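Local coordinates for phycocyanobilin lyase subunit alpha (Nostoc sp. PCC 7120, PDB 5N3U), which probably serves, in association with its partner subunit CpcF, as a lyase required for attaching the bilin chromophore to the phycocyanin alpha chain, the CpcA product, at residues L33-A38 / R74-R79; V151-G156 / A182-Y187; V175-C180 / L208-V213. All blocks are in the same frame, centred on the assembly; numbering follows the deposited sequence.

Contact 1 (L33-A38 / R74-R79); sequences LRYYAA and RRNAAR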
ATOM      1  N   LEU A  33      -3.504 -10.556  20.292  1.00 25.65           N
ATOM      2  CA  LEU A  33      -3.030  -9.258  20.593  1.00 27.55           C
ATOM      3  C   LEU A  33      -1.538  -9.293  20.917  1.00 24.73           C
ATOM      4  O   LEU A  33      -0.795  -8.400  20.472  1.00 23.56           O
ATOM      5  CB  LEU A  33      -3.853  -8.670  21.741  1.00 31.82           C
ATOM      6  CG  LEU A  33      -3.563  -7.211  22.104  1.00 36.17           C
ATOM      7  CD1 LEU A  33      -3.815  -6.251  20.958  1.00 41.91           C
ATOM      8  CD2 LEU A  33      -4.390  -6.751  23.325  1.00 38.54           C
ATOM      9  N   ARG A  34      -1.086 -10.299  21.662  1.00 23.64           N
ATOM     10  CA  ARG A  34       0.368 -10.453  21.835  1.00 25.39           C
ATOM     11  C   ARG A  34       1.067 -10.599  20.446  1.00 23.16           C
ATOM     12  O   ARG A  34       2.122 -10.022  20.207  1.00 22.86           O
ATOM     13  CB  ARG A  34       0.686 -11.762  22.566  1.00 29.85           C
ATOM     14  CG  ARG A  34       0.107 -11.852  23.942  1.00 32.24           C
ATOM     15  CD  ARG A  34       0.595 -13.162  24.538  1.00 36.20           C
ATOM     16  NE  ARG A  34       0.277 -13.174  25.957  1.00 38.72           N
ATOM     17  CZ  ARG A  34       0.772 -14.036  26.846  1.00 44.92           C
ATOM     18  NH1 ARG A  34       1.655 -14.983  26.495  1.00 38.46           N
ATOM     19  NH2 ARG A  34       0.378 -13.918  28.118  1.00 45.24           N
ATOM     20  N   TYR A  35       0.506 -11.459  19.603  1.00 19.91           N
ATOM     21  CA  TYR A  35       1.085 -11.739  18.267  1.00 19.87           C
ATOM     22  C   TYR A  35       1.180 -10.450  17.468  1.00 19.49           C
ATOM     23  O   TYR A  35       2.173 -10.165  16.875  1.00 20.35           O
ATOM     24  CB  TYR A  35       0.229 -12.809  17.587  1.00 20.35           C
ATOM     25  CG  TYR A  35       0.660 -13.274  16.243  1.00 24.82           C
ATOM     26  CD1 TYR A  35       1.580 -14.308  16.120  1.00 30.63           C
ATOM     27  CD2 TYR A  35       0.154 -12.701  15.059  1.00 30.94           C
ATOM     28  CE1 TYR A  35       1.994 -14.759  14.878  1.00 35.68           C
ATOM     29  CE2 TYR A  35       0.540 -13.192  13.783  1.00 33.31           C
ATOM     30  CZ  TYR A  35       1.437 -14.206  13.715  1.00 35.02           C
ATOM     31  OH  TYR A  35       1.909 -14.691  12.523  1.00 43.69           O
ATOM     32  N   TYR A  36       0.119  -9.669  17.466  1.00 20.93           N
ATOM     33  CA  TYR A  36       0.052  -8.454  16.718  1.00 20.41           C
ATOM     34  C   TYR A  36       1.050  -7.469  17.271  1.00 21.57           C
ATOM     35  O   TYR A  36       1.814  -6.826  16.547  1.00 17.90           O
ATOM     36  CB  TYR A  36      -1.389  -7.913  16.744  1.00 22.23           C
ATOM     37  CG  TYR A  36      -1.480  -6.669  15.912  1.00 22.91           C
ATOM     38  CD1 TYR A  36      -1.220  -5.459  16.464  1.00 26.56           C
ATOM     39  CD2 TYR A  36      -1.786  -6.741  14.557  1.00 25.24           C
ATOM     40  CE1 TYR A  36      -1.252  -4.323  15.749  1.00 28.25           C
ATOM     41  CE2 TYR A  36      -1.840  -5.598  13.782  1.00 29.06           C
ATOM     42  CZ  TYR A  36      -1.584  -4.392  14.411  1.00 33.50           C
ATOM     43  OH  TYR A  36      -1.604  -3.272  13.729  1.00 31.01           O
ATOM     44  N   ALA A  37       1.123  -7.392  18.583  1.00 22.43           N
ATOM     45  CA  ALA A  37       2.025  -6.426  19.193  1.00 21.69           C
ATOM     46  C   ALA A  37       3.481  -6.685  18.907  1.00 17.58           C
ATOM     47  O   ALA A  37       4.226  -5.785  18.668  1.00 20.99           O
ATOM     48  CB  ALA A  37       1.785  -6.401  20.707  1.00 26.22           C
ATOM     49  N   ALA A  38       3.917  -7.912  18.974  1.00 17.96           N
ATOM     50  CA  ALA A  38       5.242  -8.286  18.530  1.00 18.90           C
ATOM     51  C   ALA A  38       5.522  -7.936  17.084  1.00 20.67           C
ATOM     52  O   ALA A  38       6.582  -7.345  16.825  1.00 20.76           O
ATOM     53  CB  ALA A  38       5.473  -9.765  18.712  1.00 20.89           C
ATOM     54  N   ARG A  74       6.698 -16.859  19.413  1.00 19.27           N
ATOM     55  CA  ARG A  74       8.159 -16.930  19.347  1.00 20.78           C
ATOM     56  C   ARG A  74       8.629 -16.532  17.930  1.00 19.47           C
ATOM     57  O   ARG A  74       9.585 -15.819  17.781  1.00 20.23           O
ATOM     58  CB  ARG A  74       8.673 -18.302  19.639  1.00 22.06           C
ATOM     59  CG  ARG A  74       8.544 -18.686  21.091  1.00 23.51           C
ATOM     60  CD  ARG A  74       9.270 -19.988  21.333  1.00 26.42           C
ATOM     61  NE  ARG A  74       8.873 -20.530  22.624  1.00 28.16           N
ATOM     62  CZ  ARG A  74       9.489 -21.510  23.252  1.00 31.08           C
ATOM     63  NH1 ARG A  74      10.584 -22.058  22.735  1.00 30.31           N
ATOM     64  NH2 ARG A  74       8.996 -21.938  24.415  1.00 29.96           N
ATOM     65  N   ARG A  75       7.903 -16.972  16.922  1.00 17.74           N
ATOM     66  CA  ARG A  75       8.247 -16.588  15.565  1.00 16.68           C
ATOM     67  C   ARG A  75       8.228 -15.091  15.349  1.00 16.93           C
ATOM     68  O   ARG A  75       9.145 -14.512  14.847  1.00 17.72           O
ATOM     69  CB  ARG A  75       7.261 -17.261  14.580  1.00 19.25           C
ATOM     70  CG  ARG A  75       7.247 -18.752  14.611  1.00 19.31           C
ATOM     71  CD  ARG A  75       6.024 -19.263  13.812  1.00 22.22           C
ATOM     72  NE  ARG A  75       5.963 -20.739  13.837  1.00 21.91           N
ATOM     73  CZ  ARG A  75       5.007 -21.448  13.239  1.00 23.47           C
ATOM     74  NH1 ARG A  75       4.058 -20.817  12.586  1.00 25.40           N
ATOM     75  NH2 ARG A  75       4.995 -22.787  13.276  1.00 21.61           N
ATOM     76  N   ASN A  76       7.173 -14.423  15.744  1.00 17.89           N
ATOM     77  CA  ASN A  76       7.060 -13.012  15.547  1.00 19.81           C
ATOM     78  C   ASN A  76       8.021 -12.187  16.396  1.00 20.48           C
ATOM     79  O   ASN A  76       8.549 -11.209  15.937  1.00 19.01           O
ATOM     80  CB  ASN A  76       5.621 -12.545  15.892  1.00 21.16           C
ATOM     81  CG  ASN A  76       4.724 -12.586  14.689  1.00 24.56           C
ATOM     82  OD1 ASN A  76       5.097 -13.173  13.620  1.00 25.73           O
ATOM     83  ND2 ASN A  76       3.581 -11.963  14.813  1.00 25.60           N
ATOM     84  N   ALA A  77       8.291 -12.676  17.577  1.00 17.94           N
ATOM     85  CA  ALA A  77       9.311 -12.034  18.462  1.00 19.59           C
ATOM     86  C   ALA A  77      10.687 -12.153  17.899  1.00 17.62           C
ATOM     87  O   ALA A  77      11.456 -11.172  17.893  1.00 19.41           O
ATOM     88  CB  ALA A  77       9.249 -12.616  19.876  1.00 22.86           C
ATOM     89  N   ALA A  78      11.042 -13.341  17.462  1.00 18.32           N
ATOM     90  CA  ALA A  78      12.298 -13.529  16.791  1.00 20.49           C
ATOM     91  C   ALA A  78      12.503 -12.611  15.579  1.00 19.54           C
ATOM     92  O   ALA A  78      13.539 -12.014  15.432  1.00 20.73           O
ATOM     93  CB  ALA A  78      12.485 -14.978  16.415  1.00 20.41           C
ATOM     94  N   ARG A  79      11.490 -12.494  14.747  1.00 19.56           N
ATOM     95  CA  ARG A  79      11.536 -11.657  13.529  1.00 21.25           C
ATOM     96  C   ARG A  79      11.671 -10.199  13.927  1.00 22.80           C
ATOM     97  O   ARG A  79      12.513  -9.476  13.415  1.00 19.85           O
ATOM     98  CB  ARG A  79      10.252 -11.782  12.730  1.00 23.62           C
ATOM     99  CG  ARG A  79       9.942 -13.091  12.095  1.00 32.26           C
ATOM    100  CD  ARG A  79       8.522 -13.229  11.409  1.00 37.49           C
ATOM    101  NE  ARG A  79       8.333 -14.635  10.958  1.00 35.33           N
ATOM    102  CZ  ARG A  79       7.285 -15.426  11.169  1.00 42.83           C
ATOM    103  NH1 ARG A  79       6.189 -15.010  11.816  1.00 41.67           N
ATOM    104  NH2 ARG A  79       7.295 -16.660  10.661  1.00 44.56           N
TER

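Contact 2 (V151-G156 / A182-Y187); sequences VLEALG and AARAMY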
ATOM      1  N   VAL A 151      20.371 -19.628   7.062  1.00 15.24           N
ATOM      2  CA  VAL A 151      21.573 -20.022   7.788  1.00 17.77           C
ATOM      3  C   VAL A 151      22.848 -19.663   6.993  1.00 20.34           C
ATOM      4  O   VAL A 151      23.857 -19.157   7.533  1.00 16.80           O
ATOM      5  CB  VAL A 151      21.588 -21.537   8.109  1.00 17.98           C
ATOM      6  CG1 VAL A 151      22.964 -22.046   8.497  1.00 18.24           C
ATOM      7  CG2 VAL A 151      20.536 -21.863   9.205  1.00 18.29           C
ATOM      8  N   LEU A 152      22.804 -19.972   5.721  1.00 18.24           N
ATOM      9  CA  LEU A 152      23.964 -19.673   4.857  1.00 18.93           C
ATOM     10  C   LEU A 152      24.150 -18.138   4.780  1.00 18.20           C
ATOM     11  O   LEU A 152      25.242 -17.653   4.892  1.00 20.36           O
ATOM     12  CB  LEU A 152      23.699 -20.206   3.454  1.00 19.10           C
ATOM     13  CG  LEU A 152      23.786 -21.754   3.364  1.00 20.17           C
ATOM     14  CD1 LEU A 152      23.109 -22.248   2.129  1.00 20.33           C
ATOM     15  CD2 LEU A 152      25.192 -22.291   3.596  1.00 23.48           C
ATOM     16  N   GLU A 153      23.097 -17.417   4.539  1.00 20.83           N
ATOM     17  CA  GLU A 153      23.185 -15.962   4.485  1.00 23.19           C
ATOM     18  C   GLU A 153      23.753 -15.472   5.800  1.00 22.02           C
ATOM     19  O   GLU A 153      24.650 -14.607   5.819  1.00 21.64           O
ATOM     20  CB  GLU A 153      21.818 -15.361   4.295  1.00 25.79           C
ATOM     21  CG  GLU A 153      21.361 -15.484   2.878  1.00 28.76           C
ATOM     22  CD  GLU A 153      20.061 -14.770   2.614  1.00 41.68           C
ATOM     23  OE1 GLU A 153      19.352 -14.365   3.581  1.00 43.55           O
ATOM     24  OE2 GLU A 153      19.733 -14.627   1.417  1.00 41.38           O
ATOM     25  N   ALA A 154      23.233 -15.998   6.923  1.00 18.19           N
ATOM     26  CA  ALA A 154      23.756 -15.533   8.214  1.00 18.12           C
ATOM     27  C   ALA A 154      25.259 -15.780   8.425  1.00 18.84           C
ATOM     28  O   ALA A 154      26.008 -14.927   8.940  1.00 20.10           O
ATOM     29  CB  ALA A 154      22.961 -16.169   9.330  1.00 17.82           C
ATOM     30  N   LEU A 155      25.750 -16.929   7.968  1.00 18.97           N
ATOM     31  CA  LEU A 155      27.138 -17.283   8.132  1.00 18.95           C
ATOM     32  C   LEU A 155      28.033 -16.372   7.271  1.00 20.25           C
ATOM     33  O   LEU A 155      29.095 -15.950   7.739  1.00 18.76           O
ATOM     34  CB  LEU A 155      27.423 -18.742   7.718  1.00 19.51           C
ATOM     35  CG  LEU A 155      26.900 -19.727   8.760  1.00 19.70           C
ATOM     36  CD1 LEU A 155      26.873 -21.093   8.158  1.00 20.54           C
ATOM     37  CD2 LEU A 155      27.711 -19.712  10.015  1.00 20.17           C
ATOM     38  N   GLY A 156      27.538 -16.007   6.105  1.00 18.93           N
ATOM     39  CA  GLY A 156      28.227 -14.969   5.326  1.00 22.72           C
ATOM     40  C   GLY A 156      28.320 -13.628   5.975  1.00 24.24           C
ATOM     41  O   GLY A 156      29.424 -12.991   6.042  1.00 22.53           O
ATOM     42  N   ALA A 182      24.179 -19.681  -0.921  1.00 19.97           N
ATOM     43  CA  ALA A 182      25.521 -20.199  -0.838  1.00 20.05           C
ATOM     44  C   ALA A 182      26.465 -19.304  -1.687  1.00 19.20           C
ATOM     45  O   ALA A 182      27.558 -18.988  -1.243  1.00 19.91           O
ATOM     46  CB  ALA A 182      25.574 -21.629  -1.330  1.00 23.64           C
ATOM     47  N   ALA A 183      25.978 -18.816  -2.826  1.00 20.36           N
ATOM     48  CA  ALA A 183      26.786 -17.855  -3.650  1.00 19.44           C
ATOM     49  C   ALA A 183      27.063 -16.588  -2.944  1.00 19.41           C
ATOM     50  O   ALA A 183      28.191 -16.116  -2.831  1.00 17.57           O
ATOM     51  CB  ALA A 183      26.107 -17.596  -4.938  1.00 21.14           C
ATOM     52  N   ARG A 184      26.030 -16.064  -2.287  1.00 19.93           N
ATOM     53  CA  ARG A 184      26.257 -14.918  -1.438  1.00 21.28           C
ATOM     54  C   ARG A 184      27.187 -15.074  -0.333  1.00 19.57           C
ATOM     55  O   ARG A 184      28.094 -14.241  -0.107  1.00 20.35           O
ATOM     56  CB  ARG A 184      24.894 -14.409  -0.904  1.00 24.71           C
ATOM     57  CG  ARG A 184      24.998 -13.252   0.038  1.00 28.16           C
ATOM     58  CD  ARG A 184      23.680 -13.292   0.771  1.00 36.26           C
ATOM     59  NE  ARG A 184      23.186 -12.131   1.506  1.00 38.73           N
ATOM     60  CZ  ARG A 184      23.515 -11.763   2.715  1.00 44.20           C
ATOM     61  NH1 ARG A 184      24.536 -12.333   3.421  1.00 47.79           N
ATOM     62  NH2 ARG A 184      22.840 -10.717   3.197  1.00 44.08           N
ATOM     63  N   ALA A 185      27.019 -16.137   0.415  1.00 19.44           N
ATOM     64  CA  ALA A 185      27.928 -16.396   1.490  1.00 19.50           C
ATOM     65  C   ALA A 185      29.367 -16.656   1.009  1.00 20.05           C
ATOM     66  O   ALA A 185      30.335 -16.140   1.580  1.00 20.00           O
ATOM     67  CB  ALA A 185      27.477 -17.555   2.295  1.00 20.20           C
ATOM     68  N   MET A 186      29.481 -17.398  -0.084  1.00 20.37           N
ATOM     69  CA  MET A 186      30.820 -17.659  -0.578  1.00 20.77           C
ATOM     70  C   MET A 186      31.553 -16.370  -0.978  1.00 21.94           C
ATOM     71  O   MET A 186      32.758 -16.200  -0.699  1.00 24.39           O
ATOM     72  CB  MET A 186      30.726 -18.653  -1.710  1.00 22.90           C
ATOM     73  CG  MET A 186      30.504 -20.129  -1.277  1.00 23.56           C
ATOM     74  SD  MET A 186      31.712 -20.788  -0.167  1.00 24.11           S
ATOM     75  CE  MET A 186      33.218 -20.896  -1.248  1.00 28.27           C
ATOM     76  N   TYR A 187      30.857 -15.501  -1.666  1.00 20.13           N
ATOM     77  CA  TYR A 187      31.432 -14.195  -1.966  1.00 22.67           C
ATOM     78  C   TYR A 187      31.832 -13.393  -0.731  1.00 24.84           C
ATOM     79  O   TYR A 187      32.953 -12.852  -0.606  1.00 23.78           O
ATOM     80  CB  TYR A 187      30.523 -13.397  -2.833  1.00 23.85           C
ATOM     81  CG  TYR A 187      31.238 -12.107  -3.267  1.00 25.27           C
ATOM     82  CD1 TYR A 187      31.189 -10.949  -2.473  1.00 26.88           C
ATOM     83  CD2 TYR A 187      31.985 -12.076  -4.424  1.00 26.75           C
ATOM     84  CE1 TYR A 187      31.856  -9.782  -2.863  1.00 29.36           C
ATOM     85  CE2 TYR A 187      32.656 -10.919  -4.823  1.00 27.81           C
ATOM     86  CZ  TYR A 187      32.601  -9.788  -4.038  1.00 30.79           C
ATOM     87  OH  TYR A 187      33.259  -8.634  -4.393  1.00 34.65           O
TER

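Contact 3 (V175-C180 / L208-V213); sequences VSRVQC and LNLRRV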
ATOM      1  N   VAL A 175      17.738 -26.926  -4.718  1.00 26.50           N
ATOM      2  CA  VAL A 175      16.929 -25.722  -4.589  1.00 28.20           C
ATOM      3  C   VAL A 175      17.628 -24.414  -4.933  1.00 27.10           C
ATOM      4  O   VAL A 175      18.621 -24.056  -4.345  1.00 21.49           O
ATOM      5  CB  VAL A 175      16.259 -25.633  -3.164  1.00 26.88           C
ATOM      6  CG1 VAL A 175      15.459 -24.327  -3.010  1.00 27.88           C
ATOM      7  CG2 VAL A 175      15.395 -26.889  -2.925  1.00 33.22           C
ATOM      8  N   SER A 176      17.036 -23.673  -5.861  1.00 25.53           N
ATOM      9  CA  SER A 176      17.669 -22.470  -6.421  1.00 31.02           C
ATOM     10  C   SER A 176      17.950 -21.403  -5.375  1.00 29.55           C
ATOM     11  O   SER A 176      18.983 -20.793  -5.419  1.00 23.15           O
ATOM     12  CB  SER A 176      16.758 -21.796  -7.477  1.00 34.39           C
ATOM     13  OG  SER A 176      16.939 -22.479  -8.654  1.00 44.43           O
ATOM     14  N   ARG A 177      17.023 -21.225  -4.431  1.00 25.23           N
ATOM     15  CA  ARG A 177      17.219 -20.275  -3.359  1.00 25.96           C
ATOM     16  C   ARG A 177      18.332 -20.604  -2.484  1.00 20.77           C
ATOM     17  O   ARG A 177      19.034 -19.709  -1.992  1.00 20.93           O
ATOM     18  CB  ARG A 177      15.899 -20.122  -2.562  1.00 32.41           C
ATOM     19  CG  ARG A 177      14.914 -19.311  -3.464  1.00 42.26           C
ATOM     20  CD  ARG A 177      13.511 -19.103  -2.854  1.00 53.89           C
ATOM     21  NE  ARG A 177      13.644 -18.228  -1.684  1.00 58.22           N
ATOM     22  CZ  ARG A 177      13.199 -16.983  -1.531  1.00 50.65           C
ATOM     23  NH1 ARG A 177      12.432 -16.358  -2.427  1.00 54.07           N
ATOM     24  NH2 ARG A 177      13.524 -16.361  -0.409  1.00 52.52           N
ATOM     25  N   VAL A 178      18.555 -21.892  -2.246  1.00 19.83           N
ATOM     26  CA  VAL A 178      19.706 -22.325  -1.432  1.00 19.51           C
ATOM     27  C   VAL A 178      21.036 -22.049  -2.165  1.00 22.36           C
ATOM     28  O   VAL A 178      22.054 -21.647  -1.565  1.00 18.10           O
ATOM     29  CB  VAL A 178      19.532 -23.784  -1.035  1.00 22.34           C
ATOM     30  CG1 VAL A 178      20.724 -24.292  -0.359  1.00 22.21           C
ATOM     31  CG2 VAL A 178      18.242 -23.920  -0.154  1.00 20.91           C
ATOM     32  N   GLN A 179      21.042 -22.310  -3.462  1.00 20.88           N
ATOM     33  CA  GLN A 179      22.281 -22.043  -4.212  1.00 22.02           C
ATOM     34  C   GLN A 179      22.647 -20.576  -4.225  1.00 19.74           C
ATOM     35  O   GLN A 179      23.842 -20.239  -4.148  1.00 21.90           O
ATOM     36  CB  GLN A 179      22.110 -22.504  -5.656  1.00 24.46           C
ATOM     37  CG  GLN A 179      21.941 -23.965  -5.761  1.00 25.04           C
ATOM     38  CD  GLN A 179      21.700 -24.394  -7.198  1.00 36.97           C
ATOM     39  OE1 GLN A 179      20.748 -23.980  -7.844  1.00 39.99           O
ATOM     40  NE2 GLN A 179      22.569 -25.229  -7.678  1.00 37.88           N
ATOM     41  N   CYS A 180      21.646 -19.721  -4.334  1.00 19.23           N
ATOM     42  CA  CYS A 180      21.842 -18.278  -4.310  0.52 20.83           C
ATOM     43  C   CYS A 180      22.420 -17.808  -2.990  1.00 19.35           C
ATOM     44  O   CYS A 180      23.371 -16.994  -2.937  1.00 20.23           O
ATOM     45  CB  CYS A 180      20.519 -17.617  -4.608  0.52 23.10           C
ATOM     46  SG  CYS A 180      20.548 -15.843  -4.853  0.52 25.29           S
ATOM     47  N   LEU A 208      11.196 -13.905 -11.039  1.00 41.98           N
ATOM     48  CA  LEU A 208      11.127 -12.631 -10.344  1.00 40.94           C
ATOM     49  C   LEU A 208      11.551 -12.602  -8.899  1.00 42.97           C
ATOM     50  O   LEU A 208      12.377 -11.802  -8.540  1.00 54.73           O
ATOM     51  CB  LEU A 208       9.748 -11.989 -10.485  1.00 39.08           C
ATOM     52  CG  LEU A 208       9.543 -10.627  -9.811  1.00 40.80           C
ATOM     53  CD1 LEU A 208      10.520  -9.589 -10.315  1.00 40.02           C
ATOM     54  CD2 LEU A 208       8.129 -10.105  -9.923  1.00 38.35           C
ATOM     55  N   ASN A 209      11.007 -13.489  -8.066  1.00 38.01           N
ATOM     56  CA  ASN A 209      11.385 -13.551  -6.649  1.00 45.94           C
ATOM     57  C   ASN A 209      12.858 -13.769  -6.454  1.00 39.60           C
ATOM     58  O   ASN A 209      13.430 -13.324  -5.508  1.00 42.24           O
ATOM     59  CB  ASN A 209      10.778 -14.745  -5.924  1.00 46.44           C
ATOM     60  CG  ASN A 209       9.333 -14.915  -6.186  1.00 48.32           C
ATOM     61  OD1 ASN A 209       8.519 -14.185  -5.654  1.00 47.35           O
ATOM     62  ND2 ASN A 209       8.997 -15.888  -6.995  1.00 47.06           N
ATOM     63  N   LEU A 210      13.444 -14.492  -7.365  1.00 37.38           N
ATOM     64  CA  LEU A 210      14.847 -14.857  -7.297  1.00 35.71           C
ATOM     65  C   LEU A 210      15.650 -13.620  -7.665  1.00 31.96           C
ATOM     66  O   LEU A 210      16.630 -13.334  -7.058  1.00 32.48           O
ATOM     67  CB  LEU A 210      15.174 -15.993  -8.245  1.00 42.67           C
ATOM     68  CG  LEU A 210      15.487 -17.285  -7.510  1.00 55.65           C
ATOM     69  CD1 LEU A 210      15.846 -18.422  -8.430  1.00 56.23           C
ATOM     70  CD2 LEU A 210      16.597 -17.034  -6.532  1.00 55.38           C
ATOM     71  N   ARG A 211      15.205 -12.905  -8.682  1.00 30.32           N
ATOM     72  CA  ARG A 211      15.818 -11.619  -9.034  1.00 30.97           C
ATOM     73  C   ARG A 211      15.845 -10.669  -7.837  1.00 27.85           C
ATOM     74  O   ARG A 211      16.870 -10.021  -7.523  1.00 26.44           O
ATOM     75  CB  ARG A 211      15.081 -11.032 -10.240  1.00 33.16           C
ATOM     76  CG  ARG A 211      15.145 -11.882 -11.474  1.00 33.93           C
ATOM     77  CD  ARG A 211      14.955 -11.163 -12.809  1.00 40.33           C
ATOM     78  NE  ARG A 211      13.594 -10.723 -12.992  1.00 44.49           N
ATOM     79  CZ  ARG A 211      12.578 -11.405 -13.503  1.00 47.22           C
ATOM     80  NH1 ARG A 211      12.713 -12.607 -14.005  1.00 43.09           N
ATOM     81  NH2 ARG A 211      11.381 -10.830 -13.522  1.00 44.58           N
ATOM     82  N   ARG A 212      14.778 -10.651  -7.047  1.00 26.65           N
ATOM     83  CA  ARG A 212      14.725  -9.777  -5.899  1.00 24.97           C
ATOM     84  C   ARG A 212      15.710 -10.163  -4.867  1.00 25.27           C
ATOM     85  O   ARG A 212      16.394  -9.341  -4.273  1.00 23.98           O
ATOM     86  CB  ARG A 212      13.297  -9.700  -5.284  1.00 26.96           C
ATOM     87  CG  ARG A 212      12.236  -9.159  -6.229  1.00 26.64           C
ATOM     88  CD  ARG A 212      10.900  -9.352  -5.520  1.00 30.56           C
ATOM     89  NE  ARG A 212       9.796  -8.700  -6.177  1.00 27.69           N
ATOM     90  CZ  ARG A 212       8.507  -9.037  -6.001  1.00 27.64           C
ATOM     91  NH1 ARG A 212       8.166 -10.072  -5.256  1.00 30.56           N
ATOM     92  NH2 ARG A 212       7.571  -8.350  -6.577  1.00 25.92           N
ATOM     93  N   VAL A 213      15.795 -11.437  -4.620  1.00 24.95           N
ATOM     94  CA  VAL A 213      16.782 -11.967  -3.690  1.00 26.66           C
ATOM     95  C   VAL A 213      18.219 -11.652  -4.183  1.00 23.06           C
ATOM     96  O   VAL A 213      19.052 -11.192  -3.396  1.00 26.62           O
ATOM     97  CB  VAL A 213      16.600 -13.494  -3.532  1.00 34.25           C
ATOM     98  CG1 VAL A 213      17.851 -14.112  -2.936  1.00 36.86           C
ATOM     99  CG2 VAL A 213      15.368 -13.736  -2.640  1.00 36.19           C
TER

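Contact 1 (L33-A38 / R74-R79)
Asn76 reaches across from helix 72-83 to Tyr35 on helix 31-43, and most of the contact rests on this pair. The two are nearly parallel helices of a HEAT-repeat solenoid, with helix 49-58 between them in the chain; their short segments run 15° apart with axes 8.8 Å from each other. The carboxamide of Asn76 does two jobs with one nitrogen. ND2 donates a hydrogen bond of 3.1 Å to the backbone O of Tyr35, with the acceptor in the amide plane and the donor above the plane of the carbonyl. The same ND2 sits over the centre of the Tyr35 ring, 3.1 Å above its plane, and amide and ring planes are tilted 28° apart. CG of Tyr35 is anti to its backbone N (chi1 -178°), beside the carbonyl carbon, so that ring and carbonyl are both within range of the one ND2. The other end of the amide is held from its own helix: Arg79 NH1 donates to Asn76 OD1 at 2.8 Å, lying nearly in line with the C=O bond. An alanine in place of Asn76 would probably leave the Tyr35 carbonyl without this donor, open a gap under the ring and deprive Arg79 of an acceptor. Tyr35 and Tyr36 lie close to the beta subunit, where Ala103 of that chain packs on Tyr36. Leu55 of helix 49-58 packs on both Ala38 and Ala77. Ala38 completes the contact: its CA comes within 5.5 Å of the CA of Ala77, and its CB meets Asn76 CB at 4.0 Å.

Contact 2 (V151-G156 / A182-Y187)
Gly156 and Ala185 bring two nearly parallel helices together, their CA atoms 4.1 Å apart and the axes of the segments 8.0 Å apart at an angle of 12°. The closeness depends on the small residues: a CB on Gly156 would point at the other helix and run into the CA of Ala185. With no side chain on Gly156, the methyl of Ala185 packs directly on the backbone, its CB 4.1 Å from Gly156 CA and 3.4 Å from the carbonyl O of Leu152, an oxygen whose hydrogen bond is the helical one from Gly156 N. One turn back, Leu152 closes the apolar side. Its CD1 lies against Ala182, 4.3 Å from that residue's CB, and the leucine continues onto Ile167.

On the other side Glu153 and Arg184 cross at about a right angle. Here the touching is done by carbon: Glu153 CG meets Arg184 CD at 3.8 Å and lies over one face of the guanidinium. The arginine chain is extended from CG to NE, which carries CD and NE across Glu153 CG. Although the charges are opposite, this is no salt bridge; Glu153 OE2 is 4.3 Å from Arg184 NE and well out of the guanidinium plane, so any attraction is probably a general electrostatic one. The directed bonds go elsewhere, NH2 to Glu113 and NE to Asp217. Asp217 OD1 also lies near Glu153 OE2, and the arginine probably offsets the repulsion between these like charges.

The contact thus joins helices 148-157 and 176-190 of the HEAT solenoid, with helix 164-167 packed on the apolar side and helix 208-221 against Arg184.

Contact 3 (V175-C180 / L208-V213)
Leu210 and Val213 of helix 208-221 meet Ser176, Arg177 and Cys180 across two nearly parallel helices. Leu210 CD1 touches Ser176 CB at 3.6 Å, while its other branch, CD2, lies alongside the aliphatic part of Arg177 and near Cys180 CB. Farther along, in one of the two conformers of Cys180, SG lies 3.7 Å from Val213 CG1, a contact that is therefore less certain.

Val213 CG2 takes the other direction and sits over one face of the Arg177 guanidinium, 3.9 Å from NH2, and Asn209 CB lies at the edge of the same group. The arginine chain bends at chi3 (67°), which turns NE aside from the extended path. Its polar end is tied to helix 148-157, where Glu149 forms a salt bridge with NH2. Asn209 is steadied from its own helix start by Asp207, which accepts a hydrogen bond from ND2.

The segment axes stand 10.8 Å apart, a wide spacing bridged by side chains. Helix 193-203, between the two in the chain, packs on both, placing Leu199 on Cys180 and Val202 on Leu210, consistent with the two-layered build of HEAT arrays.

Overall arrangement
All three contacts join near-parallel helices within the HEAT solenoid, but at different places along it. Contact 1 lies toward the N-terminal end, its centre about 27 Å from those of contacts 2 and 3 and on the opposite side of the chain's centre. Contacts 2 and 3 are neighbours, with centres about 13 Å apart. Helix 176-190 serves both, giving its first turn to contact 3 and a later part to contact 2, and the two touch where Leu152 CD1 lies 3.9 Å from Val178 O. The beta subunit approaches contacts 1 and 3, forming salt bridges with Arg75 and Arg212, but does not touch the segments of contact 2.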